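Local coordinates for CRISPR-associated endonuclease Cas2 2 (Thermus thermophilus, PDB 1ZPW), which is a Cas2-family, divalent-metal-dependent nuclease, probably an RNA endonuclease, of the CRISPR adaptive immune system that defends against viruses and plasmids, at residues 3-8 and 67-72; 8-13 and 35-40. One frame throughout, in Å; residues are numbered along the deposited sequence.

Overall arrangement
The chain opens with strand 4-11, and both contacts are built on it. After helix 15-26 and strand 29-33 it returns as strand 36-41, which pairs with the second half of the first strand in contact 2 and closes the first loop. Helix 43-56 then leads to strand 63-68, whose end meets the first half of strand 4-11 in contact 1; this longer loop encloses the shorter one. The result is the ferredoxin-like βαββαβ fold, with an antiparallel sheet ordered 29-33, 36-41, 4-11, 63-68. Strand 4-11 is thus held on both edges. Val8 is common to segments 3-8 and 8-13, though it makes its contact in contact 2, and the backbone of Tyr6 also bonds to Cys39.

Contact 1 (3-8 and 67-72); sequences KRLYAV and YPVAGQ
Tyr6 faces Pro68 and Ala7 faces Tyr67 where the first and last strands of the ferredoxin-like sheet run antiparallel. Ala7 and Tyr67 form the hydrogen-bonded pair: Tyr67 N donates a hydrogen bond to Ala7 O at 2.8 Å, nearly straight at 172°, and Ala7 N returns a bond to Tyr67 O. Two residues on, Val69 N donates to Leu5 O at 2.9 Å. Tyr6 and Pro68 are the non-hydrogen-bonded pair between these rungs, and Tyr6 CA makes a CA-H...O contact with Tyr67 O. On their face, which in this fold carries the helices, Tyr6 CE2 packs on Pro68 CB at 3.6 Å, while the Tyr6 side chain also touches Leu41 and Ile66. Pro68 CB lies in turn beneath one face of the Arg4 guanidinium, 3.6 Å from NH1. The Arg4 chain bends at chi3 (86°), and its NH1 and NH2 both make weak bonds to Val69 O, the NH2 one 3.1 Å long. A water donating to Val69 O at 2.8 Å and accepting from Leu5 N adds a further link. On the other side of the sheet Leu5 and Val69 lie side by side, pointing the same way, with Leu5 CD2 4.0 Å from Val69 CG1; Val69 CG2, anti to its own carbonyl carbon, reaches back toward Ala7 N.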
loop_
_atom_site.group_PDB
_atom_site.type_symbol
_atom_site.label_atom_id
_atom_site.label_comp_id
_atom_site.label_asym_id
_atom_site.label_seq_id
_atom_site.Cartn_x
_atom_site.Cartn_y
_atom_site.Cartn_z
ATOM N N LYS A 3 7.411 -10.480 9.780
ATOM C CA LYS A 3 6.653 -10.054 8.588
ATOM C C LYS A 3 5.174 -10.461 8.641
ATOM O O LYS A 3 4.789 -11.554 9.075
ATOM C CB LYS A 3 7.305 -10.506 7.272
ATOM C CG LYS A 3 6.502 -11.542 6.489
ATOM C CD LYS A 3 7.397 -12.429 5.632
ATOM C CE LYS A 3 6.802 -12.684 4.264
ATOM N NZ LYS A 3 6.653 -14.132 3.940
ATOM N N ARG A 4 4.329 -9.549 8.209
ATOM C CA ARG A 4 2.927 -9.851 8.143
ATOM C C ARG A 4 2.446 -9.208 6.872
ATOM O O ARG A 4 3.096 -8.304 6.352
ATOM C CB ARG A 4 2.195 -9.184 9.291
ATOM C CG ARG A 4 2.460 -9.690 10.677
ATOM C CD ARG A 4 1.830 -8.772 11.732
ATOM N NE ARG A 4 0.425 -9.087 12.011
ATOM C CZ ARG A 4 -0.593 -8.894 11.175
ATOM N NH1 ARG A 4 -0.389 -8.395 9.959
ATOM N NH2 ARG A 4 -1.824 -9.215 11.552
ATOM N N LEU A 5 1.296 -9.671 6.386
ATOM C CA LEU A 5 0.641 -9.053 5.225
ATOM C C LEU A 5 -0.088 -7.768 5.620
ATOM O O LEU A 5 -0.802 -7.725 6.628
ATOM C CB LEU A 5 -0.364 -10.026 4.587
ATOM C CG LEU A 5 -1.232 -9.510 3.427
ATOM C CD1 LEU A 5 -0.330 -9.178 2.238
ATOM C CD2 LEU A 5 -2.276 -10.554 3.024
ATOM N N TYR A 6 0.117 -6.726 4.822
ATOM C CA TYR A 6 -0.648 -5.478 4.977
ATOM C C TYR A 6 -1.309 -5.137 3.669
ATOM O O TYR A 6 -0.724 -5.304 2.596
ATOM C CB TYR A 6 0.256 -4.303 5.382
ATOM C CG TYR A 6 0.845 -4.407 6.769
ATOM C CD1 TYR A 6 1.944 -5.250 7.022
ATOM C CD2 TYR A 6 0.324 -3.638 7.817
ATOM C CE1 TYR A 6 2.472 -5.346 8.317
ATOM C CE2 TYR A 6 0.867 -3.723 9.106
ATOM C CZ TYR A 6 1.946 -4.567 9.322
ATOM O OH TYR A 6 2.475 -4.657 10.595
ATOM N N ALA A 7 -2.546 -4.643 3.744
ATOM C CA ALA A 7 -3.187 -4.036 2.578
ATOM C C ALA A 7 -2.937 -2.540 2.685
ATOM O O ALA A 7 -3.183 -1.925 3.730
ATOM C CB ALA A 7 -4.689 -4.310 2.561
ATOM N N VAL A 8 -2.430 -1.960 1.609
ATOM C CA VAL A 8 -2.085 -0.531 1.630
ATOM C C VAL A 8 -2.957 0.138 0.582
ATOM O O VAL A 8 -2.767 -0.108 -0.605
ATOM C CB VAL A 8 -0.595 -0.283 1.332
ATOM C CG1 VAL A 8 -0.309 1.223 1.388
ATOM C CG2 VAL A 8 0.272 -0.987 2.350
ATOM N N TYR A 67 -3.520 -1.476 6.519
ATOM C CA TYR A 67 -4.270 -2.479 7.278
ATOM C C TYR A 67 -3.451 -3.721 7.535
ATOM O O TYR A 67 -3.133 -4.434 6.590
ATOM C CB TYR A 67 -5.485 -2.938 6.479
ATOM C CG TYR A 67 -6.537 -1.847 6.302
ATOM C CD1 TYR A 67 -7.471 -1.600 7.307
ATOM C CD2 TYR A 67 -6.612 -1.114 5.115
ATOM C CE1 TYR A 67 -8.454 -0.585 7.156
ATOM C CE2 TYR A 67 -7.565 -0.112 4.962
ATOM C CZ TYR A 67 -8.486 0.120 5.969
ATOM O OH TYR A 67 -9.430 1.112 5.803
ATOM N N PRO A 68 -3.180 -4.057 8.793
ATOM C CA PRO A 68 -2.555 -5.359 9.060
ATOM C C PRO A 68 -3.582 -6.458 8.870
ATOM O O PRO A 68 -4.691 -6.346 9.409
ATOM C CB PRO A 68 -2.094 -5.259 10.525
ATOM C CG PRO A 68 -2.759 -4.055 11.108
ATOM C CD PRO A 68 -3.488 -3.277 10.018
ATOM N N VAL A 69 -3.255 -7.487 8.098
ATOM C CA VAL A 69 -4.240 -8.502 7.709
ATOM C C VAL A 69 -4.019 -9.742 8.559
ATOM O O VAL A 69 -2.885 -10.110 8.834
ATOM C CB VAL A 69 -4.085 -8.887 6.234
ATOM C CG1 VAL A 69 -5.030 -10.031 5.854
ATOM C CG2 VAL A 69 -4.323 -7.654 5.350
ATOM N N ALA A 70 -5.100 -10.345 9.016
ATOM C CA ALA A 70 -4.949 -11.619 9.702
ATOM C C ALA A 70 -6.155 -12.430 9.431
ATOM O O ALA A 70 -7.261 -12.117 9.888
ATOM C CB ALA A 70 -4.695 -11.435 11.191
ATOM N N GLY A 71 -5.925 -13.451 8.616
ATOM C CA GLY A 71 -6.931 -14.419 8.240
ATOM C C GLY A 71 -7.001 -14.521 6.735
ATOM O O GLY A 71 -6.095 -14.036 6.026
ATOM N N GLN A 72 -8.065 -15.155 6.237
ATOM C CA GLN A 72 -8.176 -15.436 4.814
ATOM C C GLN A 72 -8.631 -14.188 4.075
ATOM O O GLN A 72 -9.698 -13.665 4.381
ATOM C CB GLN A 72 -9.223 -16.535 4.577
ATOM C CG GLN A 72 -9.342 -16.988 3.101
ATOM C CD GLN A 72 -8.024 -17.522 2.527
ATOM O OE1 GLN A 72 -7.477 -18.515 3.036
ATOM N NE2 GLN A 72 -7.512 -16.877 1.479
HETATM O O HOH W 1 -0.553 -11.430 7.993
#

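Contact 2 (8-13 and 35-40); sequences VAYDIP and SVFECY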
loop_
_atom_site.group_PDB
_atom_site.type_symbol
_atom_site.label_atom_id
_atom_site.label_comp_id
_atom_site.label_asym_id
_atom_site.label_seq_id
_atom_site.Cartn_x
_atom_site.Cartn_y
_atom_site.Cartn_z
ATOM N N VAL A 8 -2.430 -1.960 1.609
ATOM C CA VAL A 8 -2.085 -0.531 1.630
ATOM C C VAL A 8 -2.957 0.138 0.582
ATOM O O VAL A 8 -2.767 -0.108 -0.605
ATOM C CB VAL A 8 -0.595 -0.283 1.332
ATOM C CG1 VAL A 8 -0.309 1.223 1.388
ATOM C CG2 VAL A 8 0.272 -0.987 2.350
ATOM N N ALA A 9 -3.904 0.975 1.034
ATOM C CA ALA A 9 -4.889 1.568 0.148
ATOM C C ALA A 9 -4.704 3.066 0.134
ATOM O O ALA A 9 -4.512 3.689 1.184
ATOM C CB ALA A 9 -6.303 1.225 0.618
ATOM N N TYR A 10 -4.761 3.652 -1.054
ATOM C CA TYR A 10 -4.486 5.083 -1.169
ATOM C C TYR A 10 -5.486 5.806 -2.027
ATOM O O TYR A 10 -6.100 5.232 -2.940
ATOM C CB TYR A 10 -3.071 5.348 -1.660
ATOM C CG TYR A 10 -2.689 4.633 -2.927
ATOM C CD1 TYR A 10 -2.097 3.370 -2.878
ATOM C CD2 TYR A 10 -2.935 5.213 -4.183
ATOM C CE1 TYR A 10 -1.721 2.702 -4.031
ATOM C CE2 TYR A 10 -2.559 4.543 -5.352
ATOM C CZ TYR A 10 -1.959 3.309 -5.266
ATOM O OH TYR A 10 -1.629 2.655 -6.427
ATOM N N ASP A 11 -5.668 7.068 -1.706
ATOM C CA ASP A 11 -6.597 7.928 -2.409
ATOM C C ASP A 11 -5.832 9.240 -2.579
ATOM O O ASP A 11 -5.751 10.041 -1.645
ATOM C CB ASP A 11 -7.792 8.103 -1.477
ATOM C CG ASP A 11 -8.957 8.736 -2.120
ATOM O OD1 ASP A 11 -8.812 9.371 -3.208
ATOM O OD2 ASP A 11 -10.085 8.676 -1.545
ATOM N N ILE A 12 -5.228 9.418 -3.766
ATOM C CA ILE A 12 -4.348 10.557 -4.060
ATOM C C ILE A 12 -4.896 11.256 -5.304
ATOM O O ILE A 12 -4.841 10.690 -6.380
ATOM C CB ILE A 12 -2.903 10.043 -4.348
ATOM C CG1 ILE A 12 -2.391 9.003 -3.332
ATOM C CG2 ILE A 12 -1.925 11.214 -4.690
ATOM C CD1 ILE A 12 -2.283 9.485 -1.944
ATOM N N PRO A 13 -5.447 12.439 -5.169
ATOM C CA PRO A 13 -6.054 13.099 -6.347
ATOM C C PRO A 13 -5.090 13.508 -7.430
ATOM O O PRO A 13 -5.455 13.546 -8.649
ATOM C CB PRO A 13 -6.835 14.287 -5.746
ATOM C CG PRO A 13 -6.310 14.476 -4.353
ATOM C CD PRO A 13 -5.702 13.165 -3.915
ATOM N N SER A 35 -5.985 1.070 -6.589
ATOM C CA SER A 35 -5.609 1.901 -5.439
ATOM C C SER A 35 -5.141 1.068 -4.271
ATOM O O SER A 35 -5.165 1.569 -3.146
ATOM C CB SER A 35 -6.831 2.716 -4.982
ATOM O OG SER A 35 -7.402 3.397 -6.095
ATOM N N VAL A 36 -4.733 -0.188 -4.500
ATOM C CA VAL A 36 -4.316 -1.044 -3.389
ATOM C C VAL A 36 -3.093 -1.888 -3.713
ATOM O O VAL A 36 -3.058 -2.512 -4.771
ATOM C CB VAL A 36 -5.446 -2.042 -2.956
ATOM C CG1 VAL A 36 -5.011 -2.841 -1.705
ATOM C CG2 VAL A 36 -6.739 -1.289 -2.685
ATOM N N PHE A 37 -2.118 -1.890 -2.791
ATOM C CA PHE A 37 -0.992 -2.811 -2.826
ATOM C C PHE A 37 -1.047 -3.768 -1.673
ATOM O O PHE A 37 -1.555 -3.419 -0.602
ATOM C CB PHE A 37 0.355 -2.049 -2.752
ATOM C CG PHE A 37 0.843 -1.532 -4.088
ATOM C CD1 PHE A 37 0.134 -0.535 -4.769
ATOM C CD2 PHE A 37 2.063 -1.979 -4.630
ATOM C CE1 PHE A 37 0.561 -0.046 -6.004
ATOM C CE2 PHE A 37 2.505 -1.500 -5.887
ATOM C CZ PHE A 37 1.750 -0.515 -6.571
ATOM N N GLU A 38 -0.469 -4.961 -1.869
ATOM C CA GLU A 38 -0.267 -5.883 -0.762
ATOM C C GLU A 38 1.204 -5.967 -0.474
ATOM O O GLU A 38 1.979 -6.268 -1.380
ATOM C CB GLU A 38 -0.802 -7.269 -1.113
ATOM C CG GLU A 38 -2.315 -7.328 -0.916
ATOM C CD GLU A 38 -2.939 -8.651 -1.333
ATOM O OE1 GLU A 38 -2.211 -9.630 -1.638
ATOM O OE2 GLU A 38 -4.183 -8.728 -1.349
ATOM N N CYS A 39 1.568 -5.744 0.784
ATOM C CA CYS A 39 2.975 -5.621 1.188
ATOM C C CYS A 39 3.245 -6.481 2.403
ATOM O O CYS A 39 2.528 -6.441 3.393
ATOM C CB CYS A 39 3.303 -4.153 1.554
ATOM S SG CYS A 39 3.096 -2.980 0.198
ATOM N N TYR A 40 4.342 -7.228 2.366
ATOM C CA TYR A 40 4.772 -7.950 3.554
ATOM C C TYR A 40 5.762 -7.102 4.304
ATOM O O TYR A 40 6.792 -6.728 3.745
ATOM C CB TYR A 40 5.409 -9.305 3.172
ATOM C CG TYR A 40 4.336 -10.311 2.885
ATOM C CD1 TYR A 40 3.751 -11.028 3.928
ATOM C CD2 TYR A 40 3.876 -10.490 1.611
ATOM C CE1 TYR A 40 2.742 -11.936 3.693
ATOM C CE2 TYR A 40 2.839 -11.385 1.356
ATOM C CZ TYR A 40 2.295 -12.098 2.408
ATOM O OH TYR A 40 1.273 -12.996 2.170
#
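Val8 and Phe37 form a hydrogen-bonded pair between strands 4-11 and 36-41, the two central strands of the ferredoxin-like sheet, which run antiparallel with their axes 154° apart. Val8 N bonds to Phe37 O at 2.8 Å, and Phe37 N answers to Val8 O. A third bond, from Tyr10 N to Ser35 O, carries the ladder to the start of strand 36-41. The tightly packed side is the one that bears Val8, Tyr10 and Phe37, beneath helix 15-26. Tyr10 takes the crowded position at chi1 (53°), its CG between the backbone N and the carbonyl carbon, and the ring lies back over Ser35. Ser35 O sits 3.6 Å above the ring plane, offset toward the rim, and Ser35 CA stands over the same ring as a CH-pi partner, 4.1 Å from the centroid and 18° off the normal. The acceptor of the Tyr10 amide bond is therefore roofed by the ring of the same residue. Phe37 meets this ring at its edge: CD1 lies near the tyrosine plane, 3.8 Å from Tyr10 CE1, while Tyr10 OH lies near the phenylalanine plane, 3.5 Å from Phe37 CE1. That hydroxyl is held by Arg31, and Leu25 of the helix touches both aromatic side chains. Val8 CG2 extends the buried layer to Cys39 SG. The opposite face, partly exposed, is looser: small Ala9 pairs with Val36 in a non-hydrogen-bonded position. Farther along the strand lies exposed Asp11, predicted to bind the catalytic magnesium. On this face the side chains of Ala9 and Val36 meet through methyl groups, Ala9 CB to Val36 CG2, at 4.2 Å.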